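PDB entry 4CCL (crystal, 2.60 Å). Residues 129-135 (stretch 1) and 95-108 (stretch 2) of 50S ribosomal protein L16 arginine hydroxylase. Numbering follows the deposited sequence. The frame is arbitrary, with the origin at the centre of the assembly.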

# COMPACT_ATOMS: atom_id res chain seq x y z
N TYR B 129 -11.80 -3.91 20.35
CA TYR B 129 -11.70 -5.37 20.40
C TYR B 129 -12.42 -5.99 21.59
O TYR B 129 -12.68 -5.33 22.60
CB TYR B 129 -10.23 -5.78 20.42
CG TYR B 129 -9.38 -5.07 19.39
CD1 TYR B 129 -9.35 -5.51 18.07
CD2 TYR B 129 -8.63 -3.95 19.73
CE1 TYR B 129 -8.58 -4.86 17.13
CE2 TYR B 129 -7.86 -3.30 18.79
CZ TYR B 129 -7.84 -3.76 17.49
OH TYR B 129 -7.07 -3.10 16.56
N ASP B 130 -12.75 -7.27 21.45
CA ASP B 130 -13.33 -8.04 22.54
C ASP B 130 -12.27 -8.27 23.61
O ASP B 130 -11.08 -8.32 23.31
CB ASP B 130 -13.83 -9.39 22.03
CG ASP B 130 -14.76 -9.26 20.85
OD1 ASP B 130 -14.27 -9.14 19.70
OD2 ASP B 130 -16.00 -9.27 21.06
N VAL B 131 -12.70 -8.39 24.86
CA VAL B 131 -11.77 -8.67 25.94
C VAL B 131 -12.44 -9.48 27.05
O VAL B 131 -13.63 -9.31 27.33
CB VAL B 131 -11.16 -7.36 26.51
CG1 VAL B 131 -12.21 -6.52 27.23
CG2 VAL B 131 -9.98 -7.67 27.44
N PHE B 132 -11.68 -10.38 27.66
CA PHE B 132 -12.13 -11.05 28.88
C PHE B 132 -11.27 -10.54 30.03
O PHE B 132 -10.05 -10.68 30.01
CB PHE B 132 -11.98 -12.57 28.76
CG PHE B 132 -12.98 -13.21 27.84
CD1 PHE B 132 -12.73 -13.31 26.49
CD2 PHE B 132 -14.17 -13.72 28.34
CE1 PHE B 132 -13.64 -13.91 25.64
CE2 PHE B 132 -15.09 -14.32 27.50
CZ PHE B 132 -14.83 -14.41 26.14
N ILE B 133 -11.90 -9.93 31.03
CA ILE B 133 -11.14 -9.41 32.15
C ILE B 133 -11.30 -10.28 33.39
O ILE B 133 -12.37 -10.33 34.00
CB ILE B 133 -11.51 -7.95 32.47
CG1 ILE B 133 -11.36 -7.08 31.22
CG2 ILE B 133 -10.65 -7.42 33.60
CD1 ILE B 133 -11.88 -5.67 31.37
N ILE B 134 -10.23 -10.96 33.76
CA ILE B 134 -10.23 -11.93 34.84
C ILE B 134 -9.74 -11.30 36.14
O ILE B 134 -8.63 -10.77 36.20
CB ILE B 134 -9.31 -13.13 34.51
CG1 ILE B 134 -9.68 -13.73 33.15
CG2 ILE B 134 -9.37 -14.18 35.61
CD1 ILE B 134 -8.61 -14.63 32.57
N GLN B 135 -10.57 -11.37 37.17
CA GLN B 135 -10.17 -10.88 38.48
C GLN B 135 -9.25 -11.86 39.18
O GLN B 135 -9.57 -13.04 39.33
CB GLN B 135 -11.40 -10.60 39.35
CG GLN B 135 -11.06 -10.11 40.76
CD GLN B 135 -10.42 -8.73 40.76
OE1 GLN B 135 -10.88 -7.82 40.08
NE2 GLN B 135 -9.34 -8.59 41.52
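Stretch 2 (95-108) ALMRPFRELPDWRI

A strand usually offers alternate side chains to a neighbouring segment, and this pair of stretches illustrates how one such face can combine a charged contact with apolar packing. The polar anchor is a salt bridge: Arg-107 NH2 donates a hydrogen bond to Asp-130 OD1 at 3.2 Å, with the carboxylate oxygen near the plane at the guanidinium edge. The Arg-107 CA-to-CB bond points sideways, and three successive m rotamers bring the end of the chain nearer. One water reinforces the bridge, accepting from Arg-107 NH1 at 3.1 Å and donating to Asp-130 OD1 at 2.7 Å.

Beyond this anchor the contact is apolar. The CA-to-CB bonds of Phe-132 and Ile-134, on the strand 131-135, point toward stretch 2, whereas Val-131, Ile-133 and Gln-135 are out of its reach. Phe-100 CE1 lies over one face of the Phe-132 ring, 3.6 Å from Phe-132 CG; the ring planes meet obliquely at 48°. Leu-103 CD1 approaches Phe-132 CE1 at 3.9 Å. Farther along, Ile-134 CD1 meets Leu-96 CD1 at 3.8 Å and Phe-100 CE2 at 4.3 Å.

The register runs antiparallel, pairing Asp-130 with Ile-108, Phe-132 with Phe-100 and Ile-134 with Leu-96. Stretch 2 is no partner strand: it contains a 3-10 segment at 98-100, no direct backbone hydrogen bond joins the two stretches, and the closest direct contacts are between side chains.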

# COMPACT_ATOMS: atom_id res chain seq x y z
N ALA B 95 -0.50 -20.32 30.45
CA ALA B 95 -1.53 -21.33 30.74
C ALA B 95 -2.96 -20.76 30.78
O ALA B 95 -3.92 -21.47 30.45
CB ALA B 95 -1.22 -22.06 32.03
N LEU B 96 -3.11 -19.50 31.17
CA LEU B 96 -4.42 -18.86 31.25
C LEU B 96 -5.13 -18.76 29.89
O LEU B 96 -6.36 -18.66 29.83
CB LEU B 96 -4.31 -17.46 31.87
CG LEU B 96 -4.86 -17.23 33.28
CD1 LEU B 96 -5.12 -15.75 33.53
CD2 LEU B 96 -6.13 -18.04 33.51
N MSE B 97 -4.35 -18.77 28.82
CA MSE B 97 -4.88 -18.58 27.47
C MSE B 97 -5.63 -19.82 26.97
O MSE B 97 -6.64 -19.71 26.28
CB MSE B 97 -3.75 -18.22 26.51
CG MSE B 97 -2.95 -16.99 26.92
SE MSE B 97 -3.45 -15.40 25.92
CE MSE B 97 -2.74 -15.90 24.18
N ARG B 98 -5.11 -20.99 27.32
CA ARG B 98 -5.65 -22.28 26.86
C ARG B 98 -7.18 -22.49 26.93
O ARG B 98 -7.76 -23.01 25.97
CB ARG B 98 -4.92 -23.46 27.52
CG ARG B 98 -3.57 -23.79 26.89
CD ARG B 98 -2.97 -25.06 27.47
NE ARG B 98 -2.30 -24.84 28.75
CZ ARG B 98 -2.53 -25.55 29.85
NH1 ARG B 98 -3.42 -26.53 29.84
NH2 ARG B 98 -1.87 -25.27 30.97
N PRO B 99 -7.84 -22.10 28.04
CA PRO B 99 -9.30 -22.29 28.09
C PRO B 99 -10.08 -21.54 27.02
O PRO B 99 -11.23 -21.88 26.76
CB PRO B 99 -9.66 -21.75 29.48
CG PRO B 99 -8.43 -21.93 30.29
CD PRO B 99 -7.30 -21.69 29.34
N PHE B 100 -9.46 -20.54 26.40
CA PHE B 100 -10.17 -19.67 25.45
C PHE B 100 -10.08 -20.15 24.00
O PHE B 100 -10.51 -19.47 23.08
CB PHE B 100 -9.71 -18.22 25.60
CG PHE B 100 -10.09 -17.61 26.92
CD1 PHE B 100 -11.34 -17.05 27.11
CD2 PHE B 100 -9.20 -17.62 27.98
CE1 PHE B 100 -11.69 -16.50 28.33
CE2 PHE B 100 -9.54 -17.07 29.20
CZ PHE B 100 -10.79 -16.51 29.37
N ARG B 101 -9.50 -21.33 23.81
CA ARG B 101 -9.39 -21.94 22.48
C ARG B 101 -10.74 -22.32 21.87
O ARG B 101 -10.81 -22.72 20.71
CB ARG B 101 -8.44 -23.13 22.51
CG ARG B 101 -7.01 -22.74 22.81
CD ARG B 101 -6.01 -23.57 22.02
NE ARG B 101 -4.74 -22.93 21.61
CZ ARG B 101 -4.08 -21.96 22.23
NH1 ARG B 101 -4.50 -21.40 23.36
NH2 ARG B 101 -2.94 -21.53 21.71
N GLU B 102 -11.80 -22.22 22.66
CA GLU B 102 -13.16 -22.34 22.14
C GLU B 102 -13.47 -21.23 21.13
O GLU B 102 -14.44 -21.30 20.38
CB GLU B 102 -14.18 -22.34 23.27
CG GLU B 102 -14.09 -23.54 24.20
CD GLU B 102 -14.50 -24.83 23.52
OE1 GLU B 102 -15.17 -24.77 22.47
OE2 GLU B 102 -14.15 -25.92 24.04
N LEU B 103 -12.61 -20.22 21.11
CA LEU B 103 -12.65 -19.15 20.13
C LEU B 103 -11.39 -19.29 19.28
O LEU B 103 -10.37 -19.80 19.76
CB LEU B 103 -12.67 -17.79 20.84
CG LEU B 103 -13.98 -17.40 21.54
CD1 LEU B 103 -13.76 -16.29 22.55
CD2 LEU B 103 -15.02 -16.99 20.51
N PRO B 104 -11.44 -18.84 18.02
CA PRO B 104 -10.35 -19.09 17.06
C PRO B 104 -9.00 -18.52 17.50
O PRO B 104 -8.94 -17.39 17.98
CB PRO B 104 -10.83 -18.39 15.79
CG PRO B 104 -12.31 -18.28 15.94
CD PRO B 104 -12.55 -18.09 17.40
N ASP B 105 -7.94 -19.30 17.32
CA ASP B 105 -6.58 -18.84 17.62
C ASP B 105 -6.23 -17.55 16.89
O ASP B 105 -5.50 -16.71 17.42
CB ASP B 105 -5.55 -19.92 17.26
CG ASP B 105 -5.57 -21.09 18.22
OD1 ASP B 105 -6.09 -20.94 19.34
OD2 ASP B 105 -5.05 -22.16 17.85
N TRP B 106 -6.74 -17.39 15.67
CA TRP B 106 -6.37 -16.24 14.85
C TRP B 106 -7.00 -14.94 15.35
O TRP B 106 -6.46 -13.86 15.15
CB TRP B 106 -6.66 -16.50 13.37
CG TRP B 106 -8.08 -16.30 12.93
CD1 TRP B 106 -9.08 -17.24 12.92
CD2 TRP B 106 -8.66 -15.10 12.41
NE1 TRP B 106 -10.24 -16.68 12.43
CE2 TRP B 106 -10.01 -15.37 12.12
CE3 TRP B 106 -8.16 -13.81 12.17
CZ2 TRP B 106 -10.87 -14.40 11.60
CZ3 TRP B 106 -9.02 -12.86 11.65
CH2 TRP B 106 -10.36 -13.16 11.37
N ARG B 107 -8.15 -15.05 16.02
CA ARG B 107 -8.80 -13.87 16.60
C ARG B 107 -8.24 -13.45 17.96
O ARG B 107 -8.38 -12.29 18.35
CB ARG B 107 -10.31 -14.11 16.71
CG ARG B 107 -11.03 -14.18 15.37
CD ARG B 107 -11.38 -12.80 14.85
NE ARG B 107 -12.52 -12.22 15.55
CZ ARG B 107 -12.43 -11.32 16.52
NH1 ARG B 107 -11.25 -10.86 16.90
NH2 ARG B 107 -13.53 -10.85 17.09
N ILE B 108 -7.59 -14.37 18.66
CA ILE B 108 -7.07 -14.06 19.99
C ILE B 108 -5.76 -13.28 19.87
O ILE B 108 -5.00 -13.46 18.92
CB ILE B 108 -6.89 -15.34 20.86
CG1 ILE B 108 -6.99 -15.00 22.35
CG2 ILE B 108 -5.58 -16.05 20.55
CD1 ILE B 108 -6.82 -16.20 23.27
O HOH W 1 -12.04 -8.29 18.39